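Local coordinates for protein protocatechuate decarboxylase (Klebsiella pneumoniae, PDB 5O3M) that decarboxylates 3,4-dihydroxybenzoic acid (protocatechuate) to catechol as a UbiD-family enzyme dependent on prenylated flavin, and can carry out the reverse reaction, para-carboxylation of catechols, at residues E356-N361 against A410-L415; L385-V390 against N417-D422. All coordinates share one frame; numbering follows the deposited sequence.

How the contacts relate
Both contacts lie within the range of the UbiD C-terminal family domain, with centres about 12 Å apart and on the same side of the chain's centre. Their segments alternate in sequence: 356-361 on helix 344-366 comes first, then strand 385-390, then 410-415 at the end of helix 400-411, then strand 417-422. Contact 2 pairs the two parallel strands of a beta-alpha-beta unit in a mixed sheet; contact 1 sets the end of that unit's connecting helix, and the turn after it, against helix 344-366. Leu415 joins them physically, its CD2 lying 3.5 Å from Gly386 N. Helix 344-366 is thereby packed against the same unit that carries Asp422, part of a pentane-1,5-diol pocket, at its far end.

Contact 1: residues E356-N361 against A410-L415; sequences EASIWN and ATYSEL
Ser358 and Ile359, neighbours on one turn of helix 344-366, make the contact with Thr411, Tyr412 and Leu415. The hydroxyl of Ser358 sits between its own backbone N and carbonyl carbon (chi1 81°), where it bonds back to the carbonyl O of Thr355 in the preceding turn. With its polar need met inside its own helix, the OG merely packs across the gap, 3.9 Å from Thr411 OG1 and 4.1 Å from Tyr412 CD1, approaching the ring obliquely. Thr411 OG1 is likewise turned to its own helix, with a weak bond to Leu407 O, and it lies 3.9 Å from Ser358 O. No hydrogen bond links the two segments.

The second side of the contact is where helix 400-411, the connection of a beta-alpha-beta unit, ends. Tyr412 is the first residue to leave helical geometry, and a type I turn from Tyr412 to Leu415 follows, closed by a bond of 3.0 Å from Leu415 N to Tyr412 O. The tyrosine hydroxyl is bonded to Lys383 NZ.

Ile359 comes next, and its CA is 6.7 Å from that of Thr411, the shortest CA separation across the segments. CG1 stands beside the backbone N and the chain runs on extended (chi2 170°), carrying CD1 out to meet Leu415 CD1 tip to tip at 4.0 Å. Both side chains also touch Ala408 of helix 400-411, and Ile359 reaches Val374 of strand 371-376, so this apolar end of the contact borders the sheet.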
loop_
_atom_site.group_PDB
_atom_site.type_symbol
_atom_site.label_atom_id
_atom_site.label_comp_id
_atom_site.label_asym_id
_atom_site.label_seq_id
_atom_site.Cartn_x
_atom_site.Cartn_y
_atom_site.Cartn_z
ATOM N N GLU A 356 2.611 14.034 28.824
ATOM C CA GLU A 356 1.538 13.182 29.335
ATOM C C GLU A 356 0.335 14.011 29.752
ATOM O O GLU A 356 -0.806 13.678 29.422
ATOM C CB GLU A 356 2.051 12.341 30.517
ATOM C CG GLU A 356 3.036 11.269 30.084
ATOM C CD GLU A 356 3.709 10.576 31.236
ATOM O OE1 GLU A 356 3.270 10.772 32.397
ATOM O OE2 GLU A 356 4.683 9.831 30.974
ATOM N N ALA A 357 0.575 15.114 30.463
ATOM C CA ALA A 357 -0.533 15.906 30.983
ATOM C C ALA A 357 -1.375 16.487 29.857
ATOM O O ALA A 357 -2.609 16.501 29.945
ATOM C CB ALA A 357 -0.007 17.016 31.899
ATOM N N SER A 358 -0.735 16.963 28.784
ATOM C CA SER A 358 -1.505 17.533 27.677
ATOM C C SER A 358 -2.298 16.460 26.922
ATOM O O SER A 358 -3.406 16.727 26.435
ATOM C CB SER A 358 -0.576 18.300 26.729
ATOM O OG SER A 358 0.087 17.422 25.833
ATOM N N ILE A 359 -1.758 15.248 26.812
ATOM C CA ILE A 359 -2.522 14.153 26.217
ATOM C C ILE A 359 -3.700 13.767 27.118
ATOM O O ILE A 359 -4.828 13.584 26.642
ATOM C CB ILE A 359 -1.592 12.957 25.925
ATOM C CG1 ILE A 359 -0.562 13.355 24.874
ATOM C CG2 ILE A 359 -2.399 11.739 25.444
ATOM C CD1 ILE A 359 0.567 12.363 24.670
ATOM N N TRP A 360 -3.460 13.643 28.430
ATOM C CA TRP A 360 -4.540 13.388 29.385
ATOM C C TRP A 360 -5.681 14.377 29.206
ATOM O O TRP A 360 -6.854 13.993 29.148
ATOM C CB TRP A 360 -4.019 13.489 30.824
ATOM C CG TRP A 360 -3.789 12.206 31.521
ATOM C CD1 TRP A 360 -2.592 11.728 32.007
ATOM C CD2 TRP A 360 -4.775 11.229 31.849
ATOM N NE1 TRP A 360 -2.783 10.503 32.604
ATOM C CE2 TRP A 360 -4.113 10.176 32.518
ATOM C CE3 TRP A 360 -6.153 11.138 31.638
ATOM C CZ2 TRP A 360 -4.787 9.048 32.971
ATOM C CZ3 TRP A 360 -6.819 10.028 32.090
ATOM C CH2 TRP A 360 -6.140 8.992 32.743
ATOM N N ASN A 361 -5.353 15.671 29.184
ATOM C CA ASN A 361 -6.387 16.696 29.134
ATOM C C ASN A 361 -7.156 16.621 27.825
ATOM O O ASN A 361 -8.384 16.744 27.808
ATOM C CB ASN A 361 -5.766 18.085 29.310
ATOM C CG ASN A 361 -5.223 18.325 30.724
ATOM O OD1 ASN A 361 -5.744 17.804 31.714
ATOM N ND2 ASN A 361 -4.166 19.128 30.815
ATOM N N ALA A 410 -2.299 15.323 17.590
ATOM C CA ALA A 410 -2.702 16.699 17.323
ATOM C C ALA A 410 -2.284 17.644 18.444
ATOM O O ALA A 410 -1.887 18.782 18.170
ATOM C CB ALA A 410 -4.220 16.784 17.103
ATOM N N THR A 411 -2.390 17.214 19.714
ATOM C CA THR A 411 -2.070 18.128 20.804
ATOM C C THR A 411 -0.573 18.214 21.090
ATOM O O THR A 411 -0.139 19.181 21.714
ATOM C CB THR A 411 -2.831 17.757 22.092
ATOM O OG1 THR A 411 -2.215 16.640 22.732
ATOM C CG2 THR A 411 -4.268 17.416 21.778
ATOM N N TYR A 412 0.237 17.255 20.641
ATOM C CA TYR A 412 1.689 17.323 20.838
ATOM C C TYR A 412 2.383 17.014 19.507
ATOM O O TYR A 412 2.709 15.859 19.224
ATOM C CB TYR A 412 2.128 16.363 21.976
ATOM C CG TYR A 412 3.465 16.726 22.629
ATOM C CD1 TYR A 412 3.532 17.663 23.669
ATOM C CD2 TYR A 412 4.656 16.136 22.204
ATOM C CE1 TYR A 412 4.758 18.003 24.266
ATOM C CE2 TYR A 412 5.885 16.468 22.796
ATOM C CZ TYR A 412 5.933 17.398 23.832
ATOM O OH TYR A 412 7.154 17.721 24.412
ATOM N N SER A 413 2.635 18.067 18.702
ATOM C CA SER A 413 3.114 17.900 17.326
ATOM C C SER A 413 4.506 17.290 17.252
ATOM O O SER A 413 4.886 16.755 16.207
ATOM C CB SER A 413 3.109 19.238 16.581
ATOM O OG SER A 413 4.135 20.110 17.032
ATOM N N GLU A 414 5.266 17.330 18.330
ATOM C CA GLU A 414 6.592 16.735 18.327
ATOM C C GLU A 414 6.571 15.230 18.593
ATOM O O GLU A 414 7.632 14.600 18.578
ATOM C CB GLU A 414 7.473 17.478 19.344
ATOM C CG GLU A 414 7.839 18.882 18.840
ATOM C CD GLU A 414 8.593 19.729 19.859
ATOM O OE1 GLU A 414 8.710 19.306 21.023
ATOM O OE2 GLU A 414 9.073 20.818 19.489
ATOM N N LEU A 415 5.403 14.639 18.836
ATOM C CA LEU A 415 5.291 13.187 18.848
ATOM C C LEU A 415 5.633 12.607 17.475
ATOM O O LEU A 415 5.470 13.260 16.437
ATOM C CB LEU A 415 3.875 12.775 19.259
ATOM C CG LEU A 415 3.579 12.688 20.766
ATOM C CD1 LEU A 415 2.078 12.695 21.009
ATOM C CD2 LEU A 415 4.189 11.399 21.291
#

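Contact 2: residues L385-V390 against N417-D422; sequences LGILQV and NIILVD. With 9JE (pentane-1,5-diol), chain H.
Leu385 and Ile387 both send a methyl to Ile419, which lies on the same face of the sheet. Leu385 CD1 comes 3.9 Å from Ile419 CD1, the two side chains crossing at a slant. Ile387 instead lies alongside Ile419, pointing the same way. Its chi2 of -62° folds CD1 back, and the methyl lands 3.7 Å from Ile419 CD1 and close to Ile419 CB. Ile433 of helix 430-439 packs on both isoleucines.

The backbones beneath are parallel strands in direct register, Leu385 beside Asn417 and Leu388 beside Leu420, their axes 4.7 Å apart and 27° from parallel. Five N-H...O bonds join them, from Gly386 N to Asn417 O at one end to Val390 N to Val421 O (2.8 Å) at the other. Helix 400-411 connects the strands, which makes this a beta-alpha-beta unit, and it packs on the face bearing Leu388 and Ile418. There Leu388 CB meets Leu420 CD2 at 3.9 Å, while Ile418 reaches Ala405, Ala408 and Leu409 of the helix.

Toward the C-terminal ends, Gln389 holds CG anti to its backbone N (chi1 -169°) and stays extended beyond it. This course takes CG past Asp422 O at 3.3 Å, and the amide NE2 farther out bonds to Val425 O. Val421 CG2 lies 4.2 Å from Gln389 CB on this same face. Asp422 projects from the other face: OD2 takes a bond from Val485 N and forms a long, weak ion pair with Arg440, while CB lies 3.8 Å from C02 of the pentane-1,5-diol, a ligand also hydrogen-bonded to Lys490 NZ.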
loop_
_atom_site.group_PDB
_atom_site.type_symbol
_atom_site.label_atom_id
_atom_site.label_comp_id
_atom_site.label_asym_id
_atom_site.label_seq_id
_atom_site.Cartn_x
_atom_site.Cartn_y
_atom_site.Cartn_z
ATOM N N LEU A 385 7.652 9.353 21.603
ATOM C CA LEU A 385 6.873 8.113 21.631
ATOM C C LEU A 385 5.790 8.182 22.697
ATOM O O LEU A 385 6.090 8.335 23.884
ATOM C CB LEU A 385 7.788 6.910 21.876
ATOM C CG LEU A 385 7.211 5.528 22.167
ATOM C CD1 LEU A 385 6.275 5.127 21.061
ATOM C CD2 LEU A 385 8.329 4.468 22.341
ATOM N N GLY A 386 4.533 8.052 22.285
ATOM C CA GLY A 386 3.448 8.007 23.251
ATOM C C GLY A 386 2.803 6.631 23.395
ATOM O O GLY A 386 2.353 6.052 22.409
ATOM N N ILE A 387 2.770 6.085 24.609
ATOM C CA ILE A 387 2.042 4.857 24.923
ATOM C C ILE A 387 0.730 5.273 25.567
ATOM O O ILE A 387 0.722 5.862 26.658
ATOM C CB ILE A 387 2.834 3.931 25.871
ATOM C CG1 ILE A 387 4.341 3.936 25.557
ATOM C CG2 ILE A 387 2.262 2.507 25.810
ATOM C CD1 ILE A 387 4.628 3.413 24.149
ATOM N N LEU A 388 -0.383 4.999 24.895
ATOM C CA LEU A 388 -1.698 5.278 25.455
ATOM C C LEU A 388 -2.330 3.978 25.922
ATOM O O LEU A 388 -2.404 2.998 25.163
ATOM C CB LEU A 388 -2.603 5.973 24.437
ATOM C CG LEU A 388 -2.474 7.495 24.328
ATOM C CD1 LEU A 388 -1.046 7.907 24.001
ATOM C CD2 LEU A 388 -3.426 7.996 23.274
ATOM N N GLN A 389 -2.803 3.971 27.156
ATOM C CA GLN A 389 -3.524 2.829 27.695
ATOM C C GLN A 389 -5.012 3.149 27.725
ATOM O O GLN A 389 -5.437 4.101 28.396
ATOM C CB GLN A 389 -3.015 2.479 29.088
ATOM C CG GLN A 389 -3.505 1.152 29.626
ATOM C CD GLN A 389 -3.273 1.055 31.128
ATOM O OE1 GLN A 389 -3.722 1.919 31.875
ATOM N NE2 GLN A 389 -2.543 0.027 31.568
ATOM N N VAL A 390 -5.805 2.354 27.010
ATOM C CA VAL A 390 -7.231 2.625 26.935
ATOM C C VAL A 390 -8.007 1.411 27.435
ATOM O O VAL A 390 -7.480 0.302 27.572
ATOM C CB VAL A 390 -7.669 3.017 25.508
ATOM C CG1 VAL A 390 -6.794 4.159 24.981
ATOM C CG2 VAL A 390 -7.585 1.827 24.570
ATOM N N ASN A 417 5.509 8.513 17.041
ATOM C CA ASN A 417 4.703 7.302 16.970
ATOM C C ASN A 417 3.842 7.159 18.218
ATOM O O ASN A 417 4.178 7.645 19.303
ATOM C CB ASN A 417 5.569 6.045 16.821
ATOM C CG ASN A 417 6.476 6.096 15.608
ATOM O OD1 ASN A 417 6.088 6.589 14.550
ATOM N ND2 ASN A 417 7.703 5.587 15.757
ATOM N N ILE A 418 2.744 6.430 18.055
ATOM C CA ILE A 418 1.804 6.134 19.128
ATOM C C ILE A 418 1.654 4.625 19.227
ATOM O O ILE A 418 1.547 3.938 18.206
ATOM C CB ILE A 418 0.433 6.779 18.853
ATOM C CG1 ILE A 418 0.568 8.290 18.680
ATOM C CG2 ILE A 418 -0.569 6.370 19.924
ATOM C CD1 ILE A 418 0.923 9.033 19.968
ATOM N N ILE A 419 1.637 4.101 20.447
ATOM C CA ILE A 419 1.336 2.695 20.683
ATOM C C ILE A 419 0.113 2.630 21.580
ATOM O O ILE A 419 0.082 3.254 22.652
ATOM C CB ILE A 419 2.519 1.934 21.297
ATOM C CG1 ILE A 419 3.753 2.071 20.390
ATOM C CG2 ILE A 419 2.146 0.492 21.492
ATOM C CD1 ILE A 419 5.017 1.443 21.001
ATOM N N LEU A 420 -0.905 1.914 21.122
ATOM C CA LEU A 420 -2.179 1.803 21.813
ATOM C C LEU A 420 -2.266 0.432 22.457
ATOM O O LEU A 420 -2.043 -0.579 21.781
ATOM C CB LEU A 420 -3.347 1.994 20.842
ATOM C CG LEU A 420 -3.315 3.292 20.062
ATOM C CD1 LEU A 420 -4.303 3.208 18.914
ATOM C CD2 LEU A 420 -3.679 4.437 20.985
ATOM N N VAL A 421 -2.589 0.397 23.760
ATOM C CA VAL A 421 -2.728 -0.860 24.484
ATOM C C VAL A 421 -3.933 -0.798 25.414
ATOM O O VAL A 421 -4.431 0.274 25.766
ATOM C CB VAL A 421 -1.454 -1.224 25.284
ATOM C CG1 VAL A 421 -0.246 -1.332 24.357
ATOM C CG2 VAL A 421 -1.211 -0.213 26.431
ATOM N N ASP A 422 -4.376 -1.981 25.839
ATOM C CA ASP A 422 -5.520 -2.123 26.730
ATOM C C ASP A 422 -5.101 -2.001 28.193
ATOM O O ASP A 422 -3.918 -1.914 28.516
ATOM C CB ASP A 422 -6.212 -3.460 26.467
ATOM C CG ASP A 422 -6.836 -3.504 25.106
ATOM O OD1 ASP A 422 -7.767 -2.707 24.905
ATOM O OD2 ASP A 422 -6.367 -4.285 24.249
HETATM C C02 9JE H . -7.867 -6.842 26.797
HETATM C C03 9JE H . -8.368 -6.284 28.118
HETATM C C04 9JE H . -8.866 -7.319 29.117
HETATM C C05 9JE H . -8.921 -6.585 30.480
HETATM C C06 9JE H . -9.518 -7.500 31.541
HETATM O O01 9JE H . -9.038 -7.053 26.040
HETATM O O07 9JE H . -9.239 -8.828 31.048
#